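Side-chain contacts in glycine cleavage system H protein (Mycobacterium tuberculosis, PDB 3IFT), which probably carries, on a covalently bound lipoyl group, the methylamine of glycine from the P protein to the T protein of the glycine cleavage system: residues H17-A20 / E21-I25; R26-G29 / D30-R34; I37-Y40 / A41-A44; L53-I56 / G57-V60; N101-P104 / Y105-W109. One frame throughout, in Å; residues are numbered along the deposited sequence.

Interaction 1: residues H17-A20 / E21-I25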
loop_
_atom_site.group_PDB
_atom_site.type_symbol
_atom_site.label_atom_id
_atom_site.label_comp_id
_atom_site.label_asym_id
_atom_site.label_seq_id
_atom_site.Cartn_x
_atom_site.Cartn_y
_atom_site.Cartn_z
ATOM N N HIS A 17 -7.673 -3.198 4.540
ATOM C CA HIS A 17 -7.118 -2.607 5.722
ATOM C C HIS A 17 -6.231 -1.504 5.285
ATOM O O HIS A 17 -5.854 -1.422 4.114
ATOM C CB HIS A 17 -6.317 -3.607 6.528
ATOM C CG HIS A 17 -7.164 -4.612 7.252
ATOM N ND1 HIS A 17 -7.481 -5.842 6.711
ATOM C CD2 HIS A 17 -7.747 -4.577 8.477
ATOM C CE1 HIS A 17 -8.209 -6.529 7.578
ATOM N NE2 HIS A 17 -8.387 -5.784 8.656
ATOM N N TYR A 18 -5.918 -0.647 6.249
ATOM C CA TYR A 18 -5.207 0.570 5.997
ATOM C C TYR A 18 -4.200 0.839 7.038
ATOM O O TYR A 18 -4.276 0.337 8.171
ATOM C CB TYR A 18 -6.159 1.744 5.947
ATOM C CG TYR A 18 -7.170 1.569 4.888
ATOM C CD1 TYR A 18 -6.942 2.049 3.624
ATOM C CD2 TYR A 18 -8.315 0.826 5.121
ATOM C CE1 TYR A 18 -7.862 1.850 2.612
ATOM C CE2 TYR A 18 -9.230 0.618 4.138
ATOM C CZ TYR A 18 -9.019 1.133 2.876
ATOM O OH TYR A 18 -9.953 0.952 1.861
ATOM N N THR A 19 -3.230 1.656 6.646
ATOM C CA THR A 19 -2.375 2.270 7.620
ATOM C C THR A 19 -2.726 3.738 7.678
ATOM O O THR A 19 -3.263 4.317 6.715
ATOM C CB THR A 19 -0.905 2.106 7.239
ATOM O OG1 THR A 19 -0.632 2.896 6.094
ATOM C CG2 THR A 19 -0.557 0.638 6.955
ATOM N N ALA A 20 -2.373 4.348 8.795
ATOM C CA ALA A 20 -2.493 5.790 8.997
ATOM C C ALA A 20 -1.719 6.576 7.949
ATOM O O ALA A 20 -2.009 7.731 7.695
ATOM C CB ALA A 20 -1.979 6.169 10.402
ATOM N N GLU A 21 -0.744 5.944 7.336
ATOM C CA GLU A 21 0.107 6.626 6.384
ATOM C C GLU A 21 -0.450 6.392 4.987
ATOM O O GLU A 21 0.256 6.600 4.028
ATOM C CB GLU A 21 1.538 6.152 6.461
ATOM C CG GLU A 21 2.241 6.525 7.758
ATOM C CD GLU A 21 1.777 5.677 8.900
ATOM O OE1 GLU A 21 1.710 4.468 8.687
ATOM O OE2 GLU A 21 1.444 6.215 9.981
ATOM N N HIS A 22 -1.700 5.914 4.908
ATOM C CA HIS A 22 -2.483 5.919 3.666
ATOM C C HIS A 22 -2.088 4.837 2.711
ATOM O O HIS A 22 -2.123 5.003 1.489
ATOM C CB HIS A 22 -2.428 7.287 2.971
ATOM C CG HIS A 22 -2.586 8.428 3.926
ATOM N ND1 HIS A 22 -3.778 8.704 4.555
ATOM C CD2 HIS A 22 -1.691 9.319 4.407
ATOM C CE1 HIS A 22 -3.615 9.725 5.375
ATOM N NE2 HIS A 22 -2.355 10.111 5.314
ATOM N N GLU A 23 -1.747 3.699 3.279
ATOM C CA GLU A 23 -1.590 2.515 2.494
ATOM C C GLU A 23 -2.759 1.637 2.738
ATOM O O GLU A 23 -3.386 1.704 3.786
ATOM C CB GLU A 23 -0.296 1.821 2.807
ATOM C CG GLU A 23 0.844 2.630 2.216
ATOM C CD GLU A 23 2.215 2.137 2.585
ATOM O OE1 GLU A 23 2.378 0.915 2.777
ATOM O OE2 GLU A 23 3.126 2.986 2.674
ATOM N N TRP A 24 -3.070 0.828 1.741
ATOM C CA TRP A 24 -4.110 -0.155 1.913
ATOM C C TRP A 24 -3.472 -1.504 1.782
ATOM O O TRP A 24 -2.406 -1.652 1.194
ATOM C CB TRP A 24 -5.269 0.025 0.933
ATOM C CG TRP A 24 -4.888 0.043 -0.496
ATOM C CD1 TRP A 24 -4.601 1.149 -1.237
ATOM C CD2 TRP A 24 -4.716 -1.082 -1.370
ATOM N NE1 TRP A 24 -4.297 0.784 -2.544
ATOM C CE2 TRP A 24 -4.355 -0.572 -2.654
ATOM C CE3 TRP A 24 -4.824 -2.457 -1.207
ATOM C CZ2 TRP A 24 -4.071 -1.408 -3.753
ATOM C CZ3 TRP A 24 -4.584 -3.271 -2.292
ATOM C CH2 TRP A 24 -4.193 -2.744 -3.550
ATOM N N ILE A 25 -4.158 -2.478 2.346
ATOM C CA ILE A 25 -3.662 -3.840 2.448
ATOM C C ILE A 25 -4.849 -4.697 2.139
ATOM O O ILE A 25 -5.890 -4.610 2.822
ATOM C CB ILE A 25 -3.139 -4.151 3.858
ATOM C CG1 ILE A 25 -1.999 -3.201 4.199
ATOM C CG2 ILE A 25 -2.655 -5.630 3.941
ATOM C CD1 ILE A 25 -2.399 -2.007 5.043
HETATM O O HOH W 1 -7.445 -6.758 4.302
HETATM O O HOH W 2 1.885 2.778 6.013
#

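Interaction 2: residues R26-G29 / D30-R34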
loop_
_atom_site.group_PDB
_atom_site.type_symbol
_atom_site.label_atom_id
_atom_site.label_comp_id
_atom_site.label_asym_id
_atom_site.label_seq_id
_atom_site.Cartn_x
_atom_site.Cartn_y
_atom_site.Cartn_z
ATOM N N ARG A 26 -4.714 -5.454 1.056
ATOM C CA ARG A 26 -5.690 -6.436 0.676
ATOM C C ARG A 26 -5.152 -7.837 0.898
ATOM O O ARG A 26 -4.104 -8.200 0.367
ATOM C CB ARG A 26 -6.044 -6.299 -0.786
ATOM C CG ARG A 26 -7.139 -7.266 -1.193
ATOM C CD ARG A 26 -7.426 -7.149 -2.681
ATOM N NE ARG A 26 -8.075 -5.889 -2.939
ATOM C CZ ARG A 26 -7.654 -4.943 -3.767
ATOM N NH1 ARG A 26 -6.587 -5.121 -4.535
ATOM N NH2 ARG A 26 -8.362 -3.814 -3.862
ATOM N N ARG A 27 -5.886 -8.652 1.629
ATOM C CA ARG A 27 -5.442 -10.033 1.767
ATOM C C ARG A 27 -5.700 -10.735 0.453
ATOM O O ARG A 27 -6.831 -10.933 0.090
ATOM C CB ARG A 27 -6.194 -10.733 2.875
ATOM C CG ARG A 27 -5.814 -12.180 2.945
ATOM C CD ARG A 27 -6.343 -12.802 4.207
ATOM N NE ARG A 27 -5.484 -13.910 4.614
ATOM C CZ ARG A 27 -5.323 -14.304 5.865
ATOM N NH1 ARG A 27 -5.979 -13.687 6.851
ATOM N NH2 ARG A 27 -4.520 -15.330 6.130
ATOM N N SER A 28 -4.658 -11.067 -0.279
ATOM C CA SER A 28 -4.866 -11.694 -1.572
ATOM C C SER A 28 -4.803 -13.223 -1.466
ATOM O O SER A 28 -5.286 -13.939 -2.335
ATOM C CB SER A 28 -3.869 -11.172 -2.598
ATOM O OG SER A 28 -2.591 -11.009 -2.055
ATOM N N GLY A 29 -4.231 -13.725 -0.392
ATOM C CA GLY A 29 -4.142 -15.168 -0.208
ATOM C C GLY A 29 -3.871 -15.427 1.237
ATOM O O GLY A 29 -3.742 -14.482 2.042
ATOM N N ASP A 30 -3.759 -16.706 1.569
ATOM C CA ASP A 30 -3.537 -17.089 2.938
ATOM C C ASP A 30 -2.310 -16.390 3.481
ATOM O O ASP A 30 -2.294 -15.995 4.630
ATOM C CB ASP A 30 -3.384 -18.611 3.065
ATOM C CG ASP A 30 -4.685 -19.349 2.815
ATOM O OD1 ASP A 30 -5.771 -18.799 3.159
ATOM O OD2 ASP A 30 -4.615 -20.485 2.279
ATOM N N ASP A 31 -1.303 -16.211 2.644
ATOM C CA ASP A 31 -0.007 -15.712 3.091
ATOM C C ASP A 31 0.415 -14.408 2.443
ATOM O O ASP A 31 1.545 -13.932 2.648
ATOM C CB ASP A 31 1.060 -16.775 2.815
ATOM C CG ASP A 31 1.210 -17.091 1.336
ATOM O OD1 ASP A 31 0.432 -16.540 0.501
ATOM O OD2 ASP A 31 2.108 -17.902 1.017
ATOM N N THR A 32 -0.481 -13.817 1.673
ATOM C CA THR A 32 -0.129 -12.696 0.847
ATOM C C THR A 32 -1.074 -11.528 1.059
ATOM O O THR A 32 -2.303 -11.687 1.150
ATOM C CB THR A 32 -0.162 -13.089 -0.638
ATOM O OG1 THR A 32 0.754 -14.165 -0.843
ATOM C CG2 THR A 32 0.249 -11.929 -1.520
ATOM N N VAL A 33 -0.484 -10.348 1.146
ATOM C CA VAL A 33 -1.265 -9.144 1.061
ATOM C C VAL A 33 -0.784 -8.371 -0.145
ATOM O O VAL A 33 0.389 -8.433 -0.531
ATOM C CB VAL A 33 -1.178 -8.285 2.315
ATOM C CG1 VAL A 33 -1.810 -8.993 3.485
ATOM C CG2 VAL A 33 0.275 -7.924 2.619
ATOM N N ARG A 34 -1.718 -7.656 -0.744
ATOM C CA ARG A 34 -1.385 -6.690 -1.737
ATOM C C ARG A 34 -1.488 -5.317 -1.090
ATOM O O ARG A 34 -2.330 -5.087 -0.233
ATOM C CB ARG A 34 -2.320 -6.813 -2.910
ATOM C CG ARG A 34 -2.002 -5.807 -3.983
ATOM C CD ARG A 34 -2.426 -6.338 -5.322
ATOM N NE ARG A 34 -1.550 -7.412 -5.761
ATOM C CZ ARG A 34 -1.562 -7.920 -6.993
ATOM N NH1 ARG A 34 -2.387 -7.429 -7.898
ATOM N NH2 ARG A 34 -0.718 -8.886 -7.324
#

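Interaction 3: residues I37-Y40 / A41-A44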
loop_
_atom_site.group_PDB
_atom_site.type_symbol
_atom_site.label_atom_id
_atom_site.label_comp_id
_atom_site.label_asym_id
_atom_site.label_seq_id
_atom_site.Cartn_x
_atom_site.Cartn_y
_atom_site.Cartn_z
ATOM N N ILE A 37 -1.480 2.591 -2.257
ATOM C CA ILE A 37 -1.838 3.791 -1.531
ATOM C C ILE A 37 -3.286 4.089 -1.775
ATOM O O ILE A 37 -3.874 3.700 -2.788
ATOM C CB ILE A 37 -0.969 5.016 -1.885
ATOM C CG1 ILE A 37 -1.019 5.339 -3.390
ATOM C CG2 ILE A 37 0.462 4.810 -1.401
ATOM C CD1 ILE A 37 -0.433 6.695 -3.679
ATOM N N THR A 38 -3.886 4.763 -0.819
ATOM C CA THR A 38 -5.314 5.002 -0.885
ATOM C C THR A 38 -5.662 6.048 -1.951
ATOM O O THR A 38 -4.816 6.751 -2.451
ATOM C CB THR A 38 -5.797 5.420 0.499
ATOM O OG1 THR A 38 -5.196 6.663 0.836
ATOM C CG2 THR A 38 -5.358 4.326 1.522
ATOM N N ASP A 39 -6.927 6.130 -2.289
ATOM C CA ASP A 39 -7.459 7.215 -3.083
ATOM C C ASP A 39 -7.105 8.579 -2.549
ATOM O O ASP A 39 -6.688 9.455 -3.287
ATOM C CB ASP A 39 -8.946 7.064 -3.154
ATOM C CG ASP A 39 -9.589 8.018 -4.113
ATOM O OD1 ASP A 39 -8.909 8.487 -5.034
ATOM O OD2 ASP A 39 -10.801 8.272 -3.937
ATOM N N TYR A 40 -7.236 8.747 -1.241
ATOM C CA TYR A 40 -6.866 9.979 -0.592
ATOM C C TYR A 40 -5.392 10.290 -0.806
ATOM O O TYR A 40 -5.060 11.392 -1.143
ATOM C CB TYR A 40 -7.142 9.853 0.898
ATOM C CG TYR A 40 -6.502 10.916 1.729
ATOM C CD1 TYR A 40 -7.196 12.096 2.013
ATOM C CD2 TYR A 40 -5.233 10.759 2.244
ATOM C CE1 TYR A 40 -6.645 13.073 2.781
ATOM C CE2 TYR A 40 -4.653 11.754 3.007
ATOM C CZ TYR A 40 -5.388 12.901 3.305
ATOM O OH TYR A 40 -4.873 13.920 4.084
ATOM N N ALA A 41 -4.518 9.286 -0.641
ATOM C CA ALA A 41 -3.086 9.475 -0.784
ATOM C C ALA A 41 -2.717 9.879 -2.211
ATOM O O ALA A 41 -1.954 10.817 -2.419
ATOM C CB ALA A 41 -2.327 8.224 -0.389
ATOM N N GLN A 42 -3.250 9.178 -3.191
ATOM C CA GLN A 42 -2.892 9.461 -4.565
ATOM C C GLN A 42 -3.355 10.890 -4.943
ATOM O O GLN A 42 -2.623 11.676 -5.573
ATOM C CB GLN A 42 -3.436 8.376 -5.508
ATOM C CG GLN A 42 -4.937 8.318 -5.710
ATOM C CD GLN A 42 -5.461 9.467 -6.542
ATOM O OE1 GLN A 42 -4.715 10.100 -7.284
ATOM N NE2 GLN A 42 -6.742 9.765 -6.393
ATOM N N SER A 43 -4.540 11.255 -4.496
ATOM C CA SER A 43 -5.054 12.568 -4.818
ATOM C C SER A 43 -4.204 13.661 -4.188
ATOM O O SER A 43 -3.902 14.667 -4.835
ATOM C CB SER A 43 -6.498 12.687 -4.387
ATOM O OG SER A 43 -6.988 13.915 -4.895
ATOM N N ALA A 44 -3.787 13.433 -2.948
ATOM C CA ALA A 44 -2.980 14.394 -2.221
ATOM C C ALA A 44 -1.589 14.528 -2.826
ATOM O O ALA A 44 -1.042 15.615 -2.909
ATOM C CB ALA A 44 -2.851 13.979 -0.772
#

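Interaction 4: residues L53-I56 / G57-V60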
loop_
_atom_site.group_PDB
_atom_site.type_symbol
_atom_site.label_atom_id
_atom_site.label_comp_id
_atom_site.label_asym_id
_atom_site.label_seq_id
_atom_site.Cartn_x
_atom_site.Cartn_y
_atom_site.Cartn_z
ATOM N N LEU A 53 9.863 1.040 -5.668
ATOM C CA LEU A 53 9.440 -0.126 -4.924
ATOM C C LEU A 53 10.626 -1.018 -4.609
ATOM O O LEU A 53 11.657 -0.942 -5.264
ATOM C CB LEU A 53 8.380 -0.884 -5.724
ATOM C CG LEU A 53 7.061 -0.102 -5.680
ATOM C CD1 LEU A 53 5.939 -0.780 -6.416
ATOM C CD2 LEU A 53 6.693 0.166 -4.228
ATOM N N PRO A 54 10.483 -1.864 -3.579
ATOM C CA PRO A 54 11.609 -2.690 -3.256
ATOM C C PRO A 54 11.659 -3.860 -4.217
ATOM O O PRO A 54 10.728 -4.094 -4.966
ATOM C CB PRO A 54 11.304 -3.149 -1.831
ATOM C CG PRO A 54 9.834 -3.192 -1.779
ATOM C CD PRO A 54 9.292 -2.245 -2.800
ATOM N N VAL A 55 12.763 -4.580 -4.172
ATOM C CA VAL A 55 13.024 -5.674 -5.066
ATOM C C VAL A 55 12.210 -6.853 -4.586
ATOM O O VAL A 55 12.050 -7.037 -3.375
ATOM C CB VAL A 55 14.554 -5.897 -5.059
ATOM C CG1 VAL A 55 14.941 -7.256 -5.542
ATOM C CG2 VAL A 55 15.197 -4.766 -5.878
ATOM N N ILE A 56 11.680 -7.651 -5.515
ATOM C CA ILE A 56 11.008 -8.884 -5.125
ATOM C C ILE A 56 12.010 -9.782 -4.406
ATOM O O ILE A 56 13.149 -9.913 -4.820
ATOM C CB ILE A 56 10.359 -9.622 -6.285
ATOM C CG1 ILE A 56 9.148 -8.812 -6.752
ATOM C CG2 ILE A 56 9.933 -11.096 -5.879
ATOM C CD1 ILE A 56 8.448 -9.410 -7.939
ATOM N N GLY A 57 11.573 -10.296 -3.269
ATOM C CA GLY A 57 12.395 -11.123 -2.405
ATOM C C GLY A 57 12.821 -10.353 -1.171
ATOM O O GLY A 57 13.369 -10.937 -0.241
ATOM N N THR A 58 12.576 -9.048 -1.141
ATOM C CA THR A 58 13.119 -8.221 -0.072
ATOM C C THR A 58 12.344 -8.525 1.176
ATOM O O THR A 58 11.139 -8.371 1.161
ATOM C CB THR A 58 12.977 -6.728 -0.363
ATOM O OG1 THR A 58 13.745 -6.411 -1.506
ATOM C CG2 THR A 58 13.497 -5.897 0.786
ATOM N N ALA A 59 13.026 -8.988 2.233
ATOM C CA ALA A 59 12.373 -9.156 3.523
ATOM C C ALA A 59 12.052 -7.768 4.072
ATOM O O ALA A 59 12.914 -6.899 4.099
ATOM C CB ALA A 59 13.269 -9.949 4.505
ATOM N N VAL A 60 10.811 -7.536 4.488
ATOM C CA VAL A 60 10.442 -6.236 5.072
ATOM C C VAL A 60 9.875 -6.437 6.447
ATOM O O VAL A 60 9.332 -7.475 6.740
ATOM C CB VAL A 60 9.430 -5.411 4.187
ATOM C CG1 VAL A 60 10.089 -5.015 2.877
ATOM C CG2 VAL A 60 8.152 -6.187 3.939
#

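Interaction 5: residues N101-P104 / Y105-W109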
loop_
_atom_site.group_PDB
_atom_site.type_symbol
_atom_site.label_atom_id
_atom_site.label_comp_id
_atom_site.label_asym_id
_atom_site.label_seq_id
_atom_site.Cartn_x
_atom_site.Cartn_y
_atom_site.Cartn_z
ATOM N N ASN A 101 -2.829 6.782 -9.376
ATOM C CA ASN A 101 -3.861 7.827 -9.282
ATOM C C ASN A 101 -5.197 7.405 -9.861
ATOM O O ASN A 101 -6.242 7.666 -9.295
ATOM C CB ASN A 101 -3.427 9.049 -10.081
ATOM C CG ASN A 101 -2.140 9.589 -9.644
ATOM O OD1 ASN A 101 -1.137 9.479 -10.357
ATOM N ND2 ASN A 101 -2.136 10.254 -8.490
ATOM N N SER A 102 -5.180 6.772 -11.023
ATOM C CA SER A 102 -6.466 6.461 -11.684
ATOM C C SER A 102 -7.124 5.279 -11.040
ATOM O O SER A 102 -8.347 5.148 -11.062
ATOM C CB SER A 102 -6.250 6.135 -13.152
ATOM O OG SER A 102 -5.391 4.990 -13.252
ATOM N N ASP A 103 -6.334 4.383 -10.474
ATOM C CA ASP A 103 -6.962 3.182 -9.975
ATOM C C ASP A 103 -6.227 2.656 -8.741
ATOM O O ASP A 103 -5.696 1.555 -8.752
ATOM C CB ASP A 103 -7.058 2.165 -11.114
ATOM C CG ASP A 103 -7.890 0.970 -10.756
ATOM O OD1 ASP A 103 -8.701 1.042 -9.797
ATOM O OD2 ASP A 103 -7.693 -0.063 -11.418
ATOM N N PRO A 104 -6.218 3.460 -7.671
ATOM C CA PRO A 104 -5.319 3.228 -6.530
ATOM C C PRO A 104 -5.488 1.879 -5.863
ATOM O O PRO A 104 -4.533 1.338 -5.347
ATOM C CB PRO A 104 -5.697 4.348 -5.553
ATOM C CG PRO A 104 -7.024 4.830 -6.011
ATOM C CD PRO A 104 -7.042 4.670 -7.473
ATOM N N TYR A 105 -6.704 1.363 -5.893
ATOM C CA TYR A 105 -7.039 0.065 -5.325
ATOM C C TYR A 105 -7.047 -1.074 -6.336
ATOM O O TYR A 105 -7.286 -2.201 -5.959
ATOM C CB TYR A 105 -8.382 0.129 -4.657
ATOM C CG TYR A 105 -8.455 1.209 -3.639
ATOM C CD1 TYR A 105 -7.644 1.172 -2.515
ATOM C CD2 TYR A 105 -9.314 2.301 -3.807
ATOM C CE1 TYR A 105 -7.704 2.162 -1.558
ATOM C CE2 TYR A 105 -9.361 3.299 -2.860
ATOM C CZ TYR A 105 -8.561 3.215 -1.734
ATOM O OH TYR A 105 -8.587 4.182 -0.784
ATOM N N GLY A 106 -6.796 -0.788 -7.608
ATOM C CA GLY A 106 -6.941 -1.819 -8.648
ATOM C C GLY A 106 -5.606 -1.991 -9.302
ATOM O O GLY A 106 -4.684 -2.524 -8.693
ATOM N N ALA A 107 -5.490 -1.469 -10.527
ATOM C CA ALA A 107 -4.301 -1.600 -11.351
ATOM C C ALA A 107 -3.161 -0.757 -10.817
ATOM O O ALA A 107 -2.049 -0.900 -11.253
ATOM C CB ALA A 107 -4.637 -1.155 -12.819
ATOM N N GLY A 108 -3.457 0.158 -9.898
ATOM C CA GLY A 108 -2.450 0.999 -9.327
ATOM C C GLY A 108 -1.813 0.416 -8.095
ATOM O O GLY A 108 -1.066 1.104 -7.435
ATOM N N TRP A 109 -2.133 -0.829 -7.750
ATOM C CA TRP A 109 -1.467 -1.532 -6.640
ATOM C C TRP A 109 0.057 -1.458 -6.777
ATOM O O TRP A 109 0.613 -1.316 -7.867
ATOM C CB TRP A 109 -1.941 -2.995 -6.561
ATOM C CG TRP A 109 -1.461 -3.839 -7.736
ATOM C CD1 TRP A 109 -2.018 -3.911 -8.969
ATOM C CD2 TRP A 109 -0.325 -4.696 -7.760
ATOM N NE1 TRP A 109 -1.298 -4.761 -9.763
ATOM C CE2 TRP A 109 -0.252 -5.256 -9.041
ATOM C CE3 TRP A 109 0.644 -5.056 -6.812
ATOM C CZ2 TRP A 109 0.751 -6.172 -9.406
ATOM C CZ3 TRP A 109 1.645 -5.944 -7.187
ATOM C CH2 TRP A 109 1.673 -6.503 -8.451
HETATM O O HOH W 3 -8.964 2.087 -7.353
HETATM O O HOH W 4 -1.853 2.141 -5.034
#

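Interaction 1: residues H17-A20 / E21-I25
Thr19 OG1 collects the polar contacts at the turn between His17-Ala20 and Glu21-Ile25. The hydroxyl accepts from Glu23 N (3.1 Å) and, weakly, from Glu21 N, and water 2 lies between it and Glu21 OE1. A chi1 of 69°, placing OG1 between the backbone N and the carbonyl carbon, turns it into the loop.

Backbone bonds close the ladder. His17 and Ile25 form a hydrogen-bonded pair, with His17 N to Ile25 O at 2.9 Å, and Thr19 N reaches Glu23 O. Water 1 sits in the plane of the His17 ring, 2.6 Å from ND1, and donates to Ile25 O.

Apolar contacts divide between the faces of the sheet. Thr19 CG2 meets Ile25 CD1 at 3.7 Å on one; on the other, Tyr18 CE1 rests against Trp24 CB (3.6 Å), and the two polar ends go elsewhere, Tyr18 OH to Pro13 O and Trp24 NE1 to Pro104 O. Round the bend, Ala20 O lies 3.3 Å above the centre of the His22 ring, whose ND1 is bonded to Tyr136 OH.

This is an antiparallel beta hairpin, its chain reversed through a type I turn from Thr19 to His22, at the edge of the larger sheet.

Interaction 2: residues R26-G29 / D30-R34
Arg27 reaches round to the Asp30 carbonyl on an extended chain: CG lies opposite the backbone N (chi1 176°), and the chain stays extended from CG to NE, which carries the guanidinium along the strand to the bend. There NH2 donates to Asp30 O at 2.8 Å, with the oxygen somewhat out of the guanidinium plane. NE of the same group donates to Gly29 O at 3.2 Å, this time with the acceptor near the plane. Two successive carbonyls at the bend are thus gripped by one side chain, which should hold the guanidinium against rotation. Its charge also stands 4.7 Å (NH2 to OD1) from the Asp30 carboxylate, a separation at which a weak attraction is possible, though the charged atoms do not touch.

Ser28 and Gly29 both face Thr32, a classic beta bulge near the end of the hairpin formed by strands 23-29 and 32-37. Thr32 O accepts from Ser28 N at 2.8 Å and from Gly29 N at 3.2 Å, both coming from the same face of the carbonyl plane. Ser28 OG lies close beside Thr32 CG2, while Thr32 OG1 donates to Asp31 OD1 from above the carboxylate plane (2.7 Å).

Beyond the bulge the ladder is regular, and Arg26 and Arg34 form a hydrogen-bonded pair with both N-to-O distances at 2.7 Å. Their side chains leave from the same face, each bending at chi3. Their charged ends have separate partners: Arg26 NH2 bonds Tyr105 O, whereas Arg34 forms a salt bridge with Asp112 and a cation-pi contact with Trp109.

Interaction 3: residues I37-Y40 / A41-A44
Ile37 packs its CB against the methyl of Ala41 at 3.8 Å. Its CG1 branch sits between the backbone N and the carbonyl carbon (chi1 57°), and from there the chain runs out until CD1 lies 3.9 Å from Gln42 CB, which lays the isoleucine along Ala41 and Gln42 at the start of the helix.

Thr38 comes next and supplies two acceptors. Its OG1 takes the amide of Ala41 at 3.1 Å, and its carbonyl O takes Gln42 N, which approaches nearly end-on. The hydroxyl has a further partner in Tyr136 OH, which links the start of the helix to the C-terminal helix 133-139.

Asp39 extends its side chain alongside that of Gln42, both pointing the same way. Gln42 bends back at chi2 (72°), bringing NE2 to 2.9 Å from Asp39 OD1; carboxylate and amide are only 12° from coplanar, and the acceptor lies in the amide plane. The other ends are held as well, Asp39 OD2 by Asp11 N and Gln42 OE1 by Asn101 ND2, which probably restrains the rotation of both flat groups.

Tyr40 ends the segment. Its carbonyl accepts from Ala44 N at 3.0 Å, and its ring meets that of His22.

Thr38 is therefore the N-cap of helix 39-45, whose other end approaches the predicted lipoyl-attachment lysine: Ala44 O accepts from Lys73 NZ, which carries no lipoyl group here.

Interaction 4: residues L53-I56 / G57-V60
Val55 O is gripped twice by Thr58. The hydroxyl OG1 donates to it at 2.6 Å, a short bond, and the backbone N donates at 3.1 Å with a moderately bent N-H...O angle of 142°. Both donors approach from the same face of the carbonyl plane, each tilted out of it, so the oxygen is held from one side by two groups of a single residue.

The side chain gets there through its first torsion. With chi1 at -64°, OG1 stands beside the backbone N of Thr58, which lets hydroxyl and amide converge on one acceptor. The same OG1 brushes the apolar atoms of the incoming chain, lying 3.7 Å from Val55 CB and 4.1 Å from Pro54 CB.

Between these residues the chain reverses in a type II beta turn from Val55 to Thr58, with Ile56 and Gly57 at the corners. Gly57 adopts a positive phi of 106°, as expected at the third position of such a turn. The Ile56 side chain heads off the turn to strand 84-89, where it touches Glu88 and Val89, and the backbones of Gly57 and Thr58 bond that of Val86.

The turn leads from strand 48-52 of the smaller sheet into strand 59-60 at the edge of the larger one. With its one carbonyl taking both the turn's amide and a hydroxyl, this surface corner is probably stiffer than the amide bond alone would make it.

Interaction 5: residues N101-P104 / Y105-W109
The backbone folds through two successive type I beta turns, Asp103 to Gly106 and Gly106 to Trp109, and Asp103 O accepts from Gly106 N (2.8 Å) and Gly108 N (2.9 Å) on opposite faces of its carbonyl plane. The Asp103 side chain takes the amide between them. Its CG stands opposite the backbone N (chi1 -171°), which swings the carboxylate over the turn, and OD2 receives Ala107 N at 2.8 Å in an almost straight bond that arrives from above the carboxylate plane. The other oxygen, OD1, accepts from water 3, which in turn takes Tyr105 N at 2.8 Å. One aspartate thus ties down three backbone amides directly and a fourth through water.

These turns form the connection from helix 99-102 to strand 111-114 within the lipoyl-binding region, Asp103 being the first residue to leave helical geometry.

The Pro104 and Tyr105 side chains cross at a slant, with Pro104 CG 4.1 Å from Tyr105 CD2. Tyr105 OH continues to Asp11 O and Asp39 N, whereas the proline ring packs on Asp39 and Gln42 of helix 39-45. Gly106 O lies at the edge of the Trp109 ring, in its plane.

Interactions 1 and 2 share strand 23-29 and lie in series on the larger sheet, their centres 14 Å apart, with Ile25 CG2 packed 3.4 Å from Val33 CB. Interaction 5 lies against both, the distances from Trp24 NE1 to Pro104 O and from Arg26 NH2 to Tyr105 O each being 2.9 Å. It touches interaction 3 as well, where Gln42 OE1 and Asn101 ND2 are 2.9 Å apart. Interaction 4 stands apart, its nearest atoms about 6 Å from interaction 5 and about 8 Å from the others. Toward the predicted lipoyl site, the side chain of Ala44 in interaction 3 comes about 6 Å from that of Lys73, and His22 in interaction 1 about 12 Å.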